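Local atomic coordinates of putative uncharacterized protein (Ustilago maydis, PDB entry 4GNX), a protein that probably serves as the small, Rpa3-like OB-fold subunit of replication protein A, the heterotrimer that binds single-stranded DNA. Residues A[14-18]-A[19-23]; A[93-96]-A[97-101]; A[28-32]-A[33-37]. All blocks are in the same frame, centred on the assembly; numbering follows the deposited sequence.

Contact 1. Residues A[14-18]-A[19-23]; sequences GQYVG and QTVRI
Tyr16 meets one methyl of Val21 with CB and the first ring carbon: CB is 3.7 Å from Val21 CG1, and CG is 3.8 Å from the same methyl. The two side chains meet at a slant, and the methyl comes to the root of the ring obliquely. Val21 presents this branch because CG1 is anti to the carbonyl carbon (chi1 -60°), beside the backbone N. A second neighbour comes in at the edge of the ring, near its plane: Gln19 CB, which is 4.0 Å from Tyr16 CB.

What folds the chain back is a type II beta turn from Tyr16 to Gln19, closed by a hydrogen bond of 2.9 Å from Gln19 N to Tyr16 O. The bond is bent, with 150° at the hydrogen, and the donor sits above the carbonyl plane, 41° out of it. Gly18 holds the third position of the turn with a positive phi, a conformation that glycine adopts readily. From here the chain passes directly into strand 20-31 of the OB-type barrel expected for an Rpa3 relative, a strand that is paired with 7-8 and with 60-68. Gln19 bends at chi2, and its CG stays close to the turn, 3.6 Å from Gly18 C, while OE1 makes a weak hydrogen bond to Lys3 NZ. Backbone bonds to strand 60-68 begin already in the turn, from Gly18 and Gln19 to Val67, and continue in the strand from Val21 to Gly65. Tyr16 and Val21 both pack on Ile8, and Val21 also touches Phe74.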
ATOM      1  N   GLY A  14       5.019 -24.888  21.139  1.00 46.77           N
ATOM      2  CA  GLY A  14       4.576 -25.161  22.504  1.00 49.14           C
ATOM      3  C   GLY A  14       3.096 -24.922  22.758  1.00 48.60           C
ATOM      4  O   GLY A  14       2.470 -25.657  23.521  1.00 51.72           O
ATOM      5  N   GLN A  15       2.527 -23.913  22.102  1.00 45.20           N
ATOM      6  CA  GLN A  15       1.117 -23.555  22.301  1.00 44.82           C
ATOM      7  C   GLN A  15       0.121 -24.478  21.592  1.00 41.68           C
ATOM      8  O   GLN A  15      -1.099 -24.307  21.724  1.00 41.69           O
ATOM      9  CB  GLN A  15       0.850 -22.120  21.845  1.00 44.80           C
ATOM     10  CG  GLN A  15       1.808 -21.077  22.391  1.00 49.03           C
ATOM     11  CD  GLN A  15       1.788 -19.788  21.573  1.00 49.16           C
ATOM     12  OE1 GLN A  15       0.722 -19.271  21.222  1.00 48.73           O
ATOM     13  NE2 GLN A  15       2.974 -19.262  21.266  1.00 50.65           N
ATOM     14  N   TYR A  16       0.628 -25.424  20.806  1.00 38.84           N
ATOM     15  CA  TYR A  16      -0.260 -26.312  20.068  1.00 36.88           C
ATOM     16  C   TYR A  16       0.100 -27.801  20.179  1.00 38.20           C
ATOM     17  O   TYR A  16      -0.094 -28.565  19.247  1.00 37.61           O
ATOM     18  CB  TYR A  16      -0.383 -25.876  18.601  1.00 32.72           C
ATOM     19  CG  TYR A  16      -0.912 -24.462  18.401  1.00 31.23           C
ATOM     20  CD1 TYR A  16      -0.041 -23.383  18.303  1.00 30.36           C
ATOM     21  CD2 TYR A  16      -2.278 -24.213  18.299  1.00 30.89           C
ATOM     22  CE1 TYR A  16      -0.516 -22.098  18.130  1.00 29.37           C
ATOM     23  CE2 TYR A  16      -2.764 -22.939  18.123  1.00 29.77           C
ATOM     24  CZ  TYR A  16      -1.878 -21.889  18.035  1.00 29.26           C
ATOM     25  OH  TYR A  16      -2.355 -20.609  17.844  1.00 28.86           O
ATOM     26  N   VAL A  17       0.604 -28.241  21.314  1.00 40.69           N
ATOM     27  CA  VAL A  17       0.870 -29.660  21.411  1.00 42.90           C
ATOM     28  C   VAL A  17      -0.425 -30.459  21.188  1.00 44.04           C
ATOM     29  O   VAL A  17      -1.471 -30.163  21.781  1.00 45.62           O
ATOM     30  CB  VAL A  17       1.587 -30.025  22.720  1.00 46.57           C
ATOM     31  CG1 VAL A  17       1.727 -31.522  22.832  1.00 49.35           C
ATOM     32  CG2 VAL A  17       2.956 -29.368  22.758  1.00 45.63           C
ATOM     33  N   GLY A  18      -0.351 -31.434  20.287  1.00 43.54           N
ATOM     34  CA  GLY A  18      -1.494 -32.264  19.926  1.00 45.41           C
ATOM     35  C   GLY A  18      -2.472 -31.642  18.939  1.00 43.81           C
ATOM     36  O   GLY A  18      -3.532 -32.199  18.676  1.00 45.84           O
ATOM     37  N   GLN A  19      -2.127 -30.494  18.384  1.00 40.87           N
ATOM     38  CA  GLN A  19      -3.038 -29.802  17.485  1.00 39.85           C
ATOM     39  C   GLN A  19      -2.459 -29.681  16.092  1.00 36.81           C
ATOM     40  O   GLN A  19      -1.244 -29.753  15.890  1.00 35.74           O
ATOM     41  CB  GLN A  19      -3.363 -28.412  18.005  1.00 40.48           C
ATOM     42  CG  GLN A  19      -3.864 -28.361  19.426  1.00 44.53           C
ATOM     43  CD  GLN A  19      -5.361 -28.372  19.468  1.00 48.52           C
ATOM     44  OE1 GLN A  19      -5.994 -29.441  19.472  1.00 53.15           O
ATOM     45  NE2 GLN A  19      -5.950 -27.179  19.510  1.00 47.97           N
ATOM     46  N   THR A  20      -3.350 -29.495  15.134  1.00 36.44           N
ATOM     47  CA  THR A  20      -2.961 -29.429  13.750  1.00 35.04           C
ATOM     48  C   THR A  20      -2.600 -28.013  13.427  1.00 32.95           C
ATOM     49  O   THR A  20      -3.424 -27.121  13.588  1.00 34.08           O
ATOM     50  CB  THR A  20      -4.112 -29.864  12.856  1.00 35.97           C
ATOM     51  OG1 THR A  20      -4.332 -31.261  13.062  1.00 38.62           O
ATOM     52  CG2 THR A  20      -3.761 -29.629  11.415  1.00 34.53           C
ATOM     53  N   VAL A  21      -1.371 -27.798  12.988  1.00 30.97           N
ATOM     54  CA  VAL A  21      -0.976 -26.464  12.592  1.00 29.82           C
ATOM     55  C   VAL A  21      -0.592 -26.377  11.114  1.00 29.97           C
ATOM     56  O   VAL A  21      -0.618 -27.376  10.368  1.00 31.50           O
ATOM     57  CB  VAL A  21       0.192 -25.953  13.440  1.00 29.38           C
ATOM     58  CG1 VAL A  21      -0.184 -25.913  14.917  1.00 30.31           C
ATOM     59  CG2 VAL A  21       1.430 -26.796  13.184  1.00 29.41           C
ATOM     60  N   ARG A  22      -0.221 -25.173  10.704  1.00 28.51           N
ATOM     61  CA  ARG A  22       0.248 -24.934   9.360  1.00 27.81           C
ATOM     62  C   ARG A  22       1.522 -24.135   9.486  1.00 26.75           C
ATOM     63  O   ARG A  22       1.571 -23.182  10.250  1.00 27.17           O
ATOM     64  CB  ARG A  22      -0.801 -24.146   8.611  1.00 27.90           C
ATOM     65  CG  ARG A  22      -0.514 -23.982   7.139  1.00 29.90           C
ATOM     66  CD  ARG A  22      -1.818 -23.752   6.373  1.00 31.46           C
ATOM     67  NE  ARG A  22      -2.546 -25.007   6.191  1.00 32.42           N
ATOM     68  CZ  ARG A  22      -3.799 -25.089   5.770  1.00 34.02           C
ATOM     69  NH1 ARG A  22      -4.463 -23.986   5.485  1.00 34.27           N
ATOM     70  NH2 ARG A  22      -4.392 -26.272   5.641  1.00 36.60           N
ATOM     71  N   ILE A  23       2.564 -24.526   8.764  1.00 26.82           N
ATOM     72  CA  ILE A  23       3.869 -23.859   8.897  1.00 26.70           C
ATOM     73  C   ILE A  23       4.630 -23.823   7.566  1.00 27.04           C
ATOM     74  O   ILE A  23       4.594 -24.801   6.795  1.00 28.77           O
ATOM     75  CB  ILE A  23       4.714 -24.457  10.053  1.00 27.57           C
ATOM     76  CG1 ILE A  23       6.101 -23.850  10.084  1.00 29.87           C
ATOM     77  CG2 ILE A  23       4.911 -25.943   9.888  1.00 28.92           C
ATOM     78  CD1 ILE A  23       6.712 -23.784  11.469  1.00 31.78           C
TER

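Contact 2. Residues A[93-96]-A[97-101]; sequences LTLV and ENVVQ
The first turns of helix 93-104, the long helix near the C terminus that packs against partner subunits as in other RPA trimers, are drawn together by i to i+4 pairing along 93-101. Thr94 O is gripped twice by Asn98. The backbone N of Asn98 donates to it at 3.3 Å, as a normal helical bond, and the side-chain ND2 at 2.9 Å. The two donors come from opposite faces of the Thr94 carbonyl plane. The side-chain bond is the more bent, with 140° at the hydrogen; ND2 stands well above the carbonyl plane, and the oxygen is tilted from the amide plane of Asn98 as well. With CG beside the backbone N, the amide of Asn98 is brought alongside Thr94, whose CG2 is 3.9 Å from ND2. The other end of that amide, OD1, accepts a hydrogen bond from Arg441 of a neighbouring chain, so both ends of the group are held.

A different side of the helix is apolar. Leu95 CD1 meets Val99 CG2 at 3.7 Å, the two side chains crossing at a slant, and the same methyl of Val99 lies 3.3 Å from Leu95 O. Val96 CG1 and Val100 CG2 are more loosely paired, at 4.5 Å. Leu95 and Val99 pack on Leu125 of one neighbouring subunit and Val96 on its Met121, while Leu95 also meets Ala430 of the chain that carries Arg441. Within its own chain the helix leans on the barrel: Val99 and Val100 touch Leu7 of strand 7-8, and Glu97 OE1 is hydrogen-bonded to Ser40 OG in the loop after strand 34-39.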
ATOM      1  N   LEU A  93      10.279 -14.704   3.325  1.00 39.83           N
ATOM      2  CA  LEU A  93      10.141 -15.116   4.726  1.00 37.37           C
ATOM      3  C   LEU A  93       9.848 -14.001   5.734  1.00 37.02           C
ATOM      4  O   LEU A  93       9.102 -14.229   6.683  1.00 35.47           O
ATOM      5  CB  LEU A  93      11.358 -15.936   5.162  1.00 38.31           C
ATOM      6  CG  LEU A  93      11.129 -17.434   5.406  1.00 36.40           C
ATOM      7  CD1 LEU A  93       9.989 -18.040   4.591  1.00 34.38           C
ATOM      8  CD2 LEU A  93      12.409 -18.227   5.192  1.00 38.80           C
ATOM      9  N   THR A  94      10.411 -12.813   5.518  1.00 38.80           N
ATOM     10  CA  THR A  94      10.111 -11.667   6.355  1.00 39.15           C
ATOM     11  C   THR A  94       8.637 -11.293   6.223  1.00 37.45           C
ATOM     12  O   THR A  94       7.961 -11.010   7.223  1.00 36.18           O
ATOM     13  CB  THR A  94      10.979 -10.458   5.982  1.00 42.96           C
ATOM     14  OG1 THR A  94      12.359 -10.814   6.063  1.00 45.67           O
ATOM     15  CG2 THR A  94      10.728  -9.307   6.921  1.00 43.55           C
ATOM     16  N   LEU A  95       8.126 -11.302   4.994  1.00 37.78           N
ATOM     17  CA  LEU A  95       6.706 -11.086   4.806  1.00 36.44           C
ATOM     18  C   LEU A  95       5.960 -12.093   5.647  1.00 34.51           C
ATOM     19  O   LEU A  95       5.019 -11.735   6.360  1.00 34.17           O
ATOM     20  CB  LEU A  95       6.298 -11.230   3.339  1.00 36.82           C
ATOM     21  CG  LEU A  95       4.797 -11.069   3.027  1.00 34.71           C
ATOM     22  CD1 LEU A  95       4.119 -10.058   3.942  1.00 33.82           C
ATOM     23  CD2 LEU A  95       4.628 -10.665   1.569  1.00 37.11           C
ATOM     24  N   VAL A  96       6.398 -13.346   5.578  1.00 34.19           N
ATOM     25  CA  VAL A  96       5.701 -14.411   6.262  1.00 33.51           C
ATOM     26  C   VAL A  96       5.678 -14.182   7.776  1.00 34.00           C
ATOM     27  O   VAL A  96       4.643 -14.425   8.425  1.00 32.16           O
ATOM     28  CB  VAL A  96       6.292 -15.797   5.929  1.00 34.01           C
ATOM     29  CG1 VAL A  96       5.653 -16.867   6.809  1.00 31.53           C
ATOM     30  CG2 VAL A  96       6.072 -16.117   4.455  1.00 34.29           C
ATOM     31  N   GLU A  97       6.793 -13.701   8.330  1.00 36.08           N
ATOM     32  CA  GLU A  97       6.880 -13.568   9.766  1.00 38.43           C
ATOM     33  C   GLU A  97       5.804 -12.606  10.225  1.00 37.82           C
ATOM     34  O   GLU A  97       5.091 -12.854  11.211  1.00 37.69           O
ATOM     35  CB  GLU A  97       8.269 -13.122  10.202  1.00 44.76           C
ATOM     36  CG  GLU A  97       8.445 -12.933  11.711  1.00 50.61           C
ATOM     37  CD  GLU A  97       8.005 -14.128  12.567  1.00 53.59           C
ATOM     38  OE1 GLU A  97       8.139 -15.295  12.117  1.00 53.88           O
ATOM     39  OE2 GLU A  97       7.529 -13.897  13.712  1.00 55.22           O
ATOM     40  N   ASN A  98       5.648 -11.541   9.447  1.00 36.89           N
ATOM     41  CA  ASN A  98       4.725 -10.489   9.755  1.00 34.76           C
ATOM     42  C   ASN A  98       3.280 -10.918   9.668  1.00 32.54           C
ATOM     43  O   ASN A  98       2.435 -10.511  10.477  1.00 32.26           O
ATOM     44  CB  ASN A  98       4.996  -9.330   8.835  1.00 36.05           C
ATOM     45  CG  ASN A  98       6.142  -8.479   9.327  1.00 39.58           C
ATOM     46  OD1 ASN A  98       6.017  -7.785  10.336  1.00 41.15           O
ATOM     47  ND2 ASN A  98       7.268  -8.529   8.627  1.00 41.27           N
ATOM     48  N   VAL A  99       2.992 -11.748   8.683  1.00 30.77           N
ATOM     49  CA  VAL A  99       1.665 -12.259   8.528  1.00 29.00           C
ATOM     50  C   VAL A  99       1.348 -13.177   9.696  1.00 28.69           C
ATOM     51  O   VAL A  99       0.238 -13.155  10.219  1.00 28.15           O
ATOM     52  CB  VAL A  99       1.557 -12.972   7.196  1.00 29.13           C
ATOM     53  CG1 VAL A  99       0.222 -13.710   7.063  1.00 27.83           C
ATOM     54  CG2 VAL A  99       1.740 -11.936   6.105  1.00 30.66           C
ATOM     55  N   VAL A 100       2.335 -13.953  10.144  1.00 30.13           N
ATOM     56  CA  VAL A 100       2.111 -14.809  11.309  1.00 30.59           C
ATOM     57  C   VAL A 100       1.704 -13.957  12.504  1.00 33.25           C
ATOM     58  O   VAL A 100       0.624 -14.154  13.073  1.00 35.23           O
ATOM     59  CB  VAL A 100       3.328 -15.652  11.673  1.00 30.15           C
ATOM     60  CG1 VAL A 100       3.194 -16.178  13.105  1.00 30.65           C
ATOM     61  CG2 VAL A 100       3.452 -16.787  10.685  1.00 28.29           C
ATOM     62  N   GLN A 101       2.555 -12.999  12.847  1.00 34.26           N
ATOM     63  CA  GLN A 101       2.304 -12.139  13.957  1.00 36.88           C
ATOM     64  C   GLN A 101       0.950 -11.443  13.848  1.00 35.97           C
ATOM     65  O   GLN A 101       0.190 -11.407  14.828  1.00 36.72           O
ATOM     66  CB  GLN A 101       3.413 -11.116  14.040  1.00 43.06           C
ATOM     67  CG  GLN A 101       4.686 -11.587  14.705  1.00 49.22           C
ATOM     68  CD  GLN A 101       5.549 -10.388  15.087  1.00 61.42           C
ATOM     69  OE1 GLN A 101       6.391  -9.936  14.292  1.00 68.92           O
ATOM     70  NE2 GLN A 101       5.316  -9.828  16.293  1.00 64.88           N
TER

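Contact 3. Residues A[28-32]-A[33-37]; sequences HKVTG and NTLLM
Val30 and Leu35 pair across the hairpin of strands 20-31 and 34-39, and their CG2 and CD1 methyls touch at 3.8 Å. CG2 of Val30 is the branch beside its own backbone N, and Leu35 bends its CD1 back toward the opposite strand, where it also lies 3.6 Å from Lys29 O. The two residues form a non-hydrogen-bonded antiparallel pair on one face of the sheet; Lys29, Leu36, Thr31 and Thr34 lie on the other.

Backbone hydrogen bonds carry most of the rest. At the tip, Thr31 and Thr34 are joined in both directions. Thr31 N donates to Thr34 O at 2.9 Å, almost in line with the carbonyl, whereas Thr34 N reaches Thr31 O from above the carbonyl plane at 3.0 Å. The second bond closes a type II' turn, with Gly32, at a positive phi of 63°, and Asn33 at its corner. Further down, Leu36 N donates to Lys29 O at 3.0 Å, and His28 N to Leu36 O at 2.9 Å. Because His28 and Lys29 both face Leu36, this end carries a classic beta bulge.

A weaker CA-H...O contact supplements these bonds, from Val30 CA to Thr34 O at 3.6 Å, so that one carbonyl receives both an N-H and a C-H.

On its far side strand 34-39 is paired with strand 44-48: Asn33, Leu35 and Met37 form backbone bonds with Met49, Ile47 and Val45, and Leu35 packs on Ile47 and Val55. The hairpin tip is thus held mainly by backbone bonds, with one small apolar cross-strand touch; Leu35 and Met37 are buried on strand 34-39, while most residues at the tip are exposed.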
ATOM      1  N   HIS A  28      15.967 -27.206   4.313  1.00 58.97           N
ATOM      2  CA  HIS A  28      17.392 -27.225   4.638  1.00 63.33           C
ATOM      3  C   HIS A  28      17.987 -28.535   4.205  1.00 64.40           C
ATOM      4  O   HIS A  28      18.917 -28.579   3.407  1.00 68.23           O
ATOM      5  CB  HIS A  28      17.583 -27.012   6.138  1.00 65.57           C
ATOM      6  CG  HIS A  28      18.783 -26.165   6.487  1.00 72.05           C
ATOM      7  ND1 HIS A  28      20.034 -26.675   6.569  1.00 76.60           N
ATOM      8  CD2 HIS A  28      18.887 -24.802   6.779  1.00 74.27           C
ATOM      9  CE1 HIS A  28      20.895 -25.692   6.889  1.00 81.32           C
ATOM     10  NE2 HIS A  28      20.193 -24.544   7.017  1.00 80.42           N
ATOM     11  N   LYS A  29      17.427 -29.619   4.721  1.00 62.08           N
ATOM     12  CA  LYS A  29      17.904 -30.956   4.430  1.00 64.55           C
ATOM     13  C   LYS A  29      16.713 -31.921   4.390  1.00 60.73           C
ATOM     14  O   LYS A  29      15.662 -31.646   4.973  1.00 58.09           O
ATOM     15  CB  LYS A  29      18.933 -31.382   5.484  1.00 67.81           C
ATOM     16  CG  LYS A  29      19.672 -32.657   5.143  1.00 73.34           C
ATOM     17  CD  LYS A  29      20.963 -32.800   5.933  1.00 79.83           C
ATOM     18  CE  LYS A  29      20.727 -33.259   7.365  1.00 80.25           C
ATOM     19  NZ  LYS A  29      21.944 -33.070   8.202  1.00 85.15           N
ATOM     20  N   VAL A  30      16.860 -33.024   3.663  1.00 60.53           N
ATOM     21  CA  VAL A  30      15.887 -34.102   3.719  1.00 58.09           C
ATOM     22  C   VAL A  30      16.623 -35.408   3.999  1.00 60.83           C
ATOM     23  O   VAL A  30      17.479 -35.829   3.220  1.00 64.69           O
ATOM     24  CB  VAL A  30      15.046 -34.218   2.433  1.00 57.57           C
ATOM     25  CG1 VAL A  30      14.029 -35.342   2.558  1.00 56.87           C
ATOM     26  CG2 VAL A  30      14.328 -32.917   2.134  1.00 54.94           C
ATOM     27  N   THR A  31      16.299 -36.030   5.130  1.00 59.21           N
ATOM     28  CA  THR A  31      16.979 -37.239   5.581  1.00 61.41           C
ATOM     29  C   THR A  31      15.934 -38.324   5.756  1.00 60.47           C
ATOM     30  O   THR A  31      15.248 -38.387   6.787  1.00 59.08           O
ATOM     31  CB  THR A  31      17.764 -36.984   6.884  1.00 61.93           C
ATOM     32  OG1 THR A  31      18.783 -36.009   6.634  1.00 63.33           O
ATOM     33  CG2 THR A  31      18.406 -38.249   7.387  1.00 65.52           C
ATOM     34  N   GLY A  32      15.811 -39.159   4.726  1.00 61.87           N
ATOM     35  CA  GLY A  32      14.774 -40.179   4.657  1.00 61.87           C
ATOM     36  C   GLY A  32      13.394 -39.551   4.633  1.00 58.63           C
ATOM     37  O   GLY A  32      13.074 -38.756   3.754  1.00 57.14           O
ATOM     38  N   ASN A  33      12.574 -39.905   5.613  1.00 58.09           N
ATOM     39  CA  ASN A  33      11.250 -39.322   5.760  1.00 54.84           C
ATOM     40  C   ASN A  33      11.230 -38.182   6.767  1.00 50.94           C
ATOM     41  O   ASN A  33      10.187 -37.779   7.221  1.00 48.42           O
ATOM     42  CB  ASN A  33      10.242 -40.402   6.146  1.00 57.65           C
ATOM     43  CG  ASN A  33      10.018 -41.417   5.036  1.00 61.81           C
ATOM     44  OD1 ASN A  33      10.816 -41.513   4.094  1.00 64.55           O
ATOM     45  ND2 ASN A  33       8.925 -42.184   5.139  1.00 62.60           N
ATOM     46  N   THR A  34      12.390 -37.653   7.106  1.00 51.90           N
ATOM     47  CA  THR A  34      12.440 -36.496   7.964  1.00 51.53           C
ATOM     48  C   THR A  34      12.865 -35.294   7.141  1.00 51.79           C
ATOM     49  O   THR A  34      13.781 -35.384   6.322  1.00 54.56           O
ATOM     50  CB  THR A  34      13.389 -36.717   9.155  1.00 54.31           C
ATOM     51  OG1 THR A  34      13.010 -37.921   9.838  1.00 57.74           O
ATOM     52  CG2 THR A  34      13.320 -35.551  10.146  1.00 52.11           C
ATOM     53  N   LEU A  35      12.188 -34.173   7.352  1.00 49.40           N
ATOM     54  CA  LEU A  35      12.535 -32.933   6.693  1.00 49.75           C
ATOM     55  C   LEU A  35      13.005 -31.950   7.738  1.00 50.00           C
ATOM     56  O   LEU A  35      12.380 -31.820   8.797  1.00 49.66           O
ATOM     57  CB  LEU A  35      11.294 -32.360   6.018  1.00 48.25           C
ATOM     58  CG  LEU A  35      11.331 -30.888   5.625  1.00 47.33           C
ATOM     59  CD1 LEU A  35      12.253 -30.693   4.437  1.00 50.33           C
ATOM     60  CD2 LEU A  35       9.942 -30.376   5.294  1.00 45.70           C
ATOM     61  N   LEU A  36      14.093 -31.250   7.448  1.00 51.55           N
ATOM     62  CA  LEU A  36      14.478 -30.127   8.286  1.00 52.88           C
ATOM     63  C   LEU A  36      14.131 -28.803   7.610  1.00 53.48           C
ATOM     64  O   LEU A  36      14.567 -28.515   6.486  1.00 55.23           O
ATOM     65  CB  LEU A  36      15.948 -30.180   8.683  1.00 56.42           C
ATOM     66  CG  LEU A  36      16.290 -29.332   9.914  1.00 57.34           C
ATOM     67  CD1 LEU A  36      15.452 -29.727  11.121  1.00 56.07           C
ATOM     68  CD2 LEU A  36      17.766 -29.457  10.241  1.00 62.02           C
ATOM     69  N   MET A  37      13.347 -28.000   8.321  1.00 51.82           N
ATOM     70  CA  MET A  37      12.804 -26.771   7.785  1.00 49.31           C
ATOM     71  C   MET A  37      13.217 -25.532   8.595  1.00 48.79           C
ATOM     72  O   MET A  37      13.220 -25.556   9.830  1.00 47.93           O
ATOM     73  CB  MET A  37      11.296 -26.903   7.772  1.00 47.88           C
ATOM     74  CG  MET A  37      10.586 -25.731   7.147  1.00 49.96           C
ATOM     75  SD  MET A  37       8.816 -25.758   7.463  1.00 52.82           S
ATOM     76  CE  MET A  37       8.368 -27.248   6.567  1.00 51.48           C
TER

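Overall arrangement
All three contacts are local and follow one another in series along the chain, none enclosing or crossing another. Contact 1 comes first and closes the turn that leads into strand 20-31. That strand runs on to contact 3, which closes the hairpin loop to strand 34-39; the two centres are about 19 Å apart, yet the sites touch where Ile23 CG1 packs against Met37 SD at 4.2 Å. Contact 2 comes last and lies within one helix, 93-104, on the opposite side of the chain's centre from contact 3. Contacts 1 and 3 both reach the same sheet, sharing strand 20-31, and contact 2 belongs to the helix facing the partner subunits.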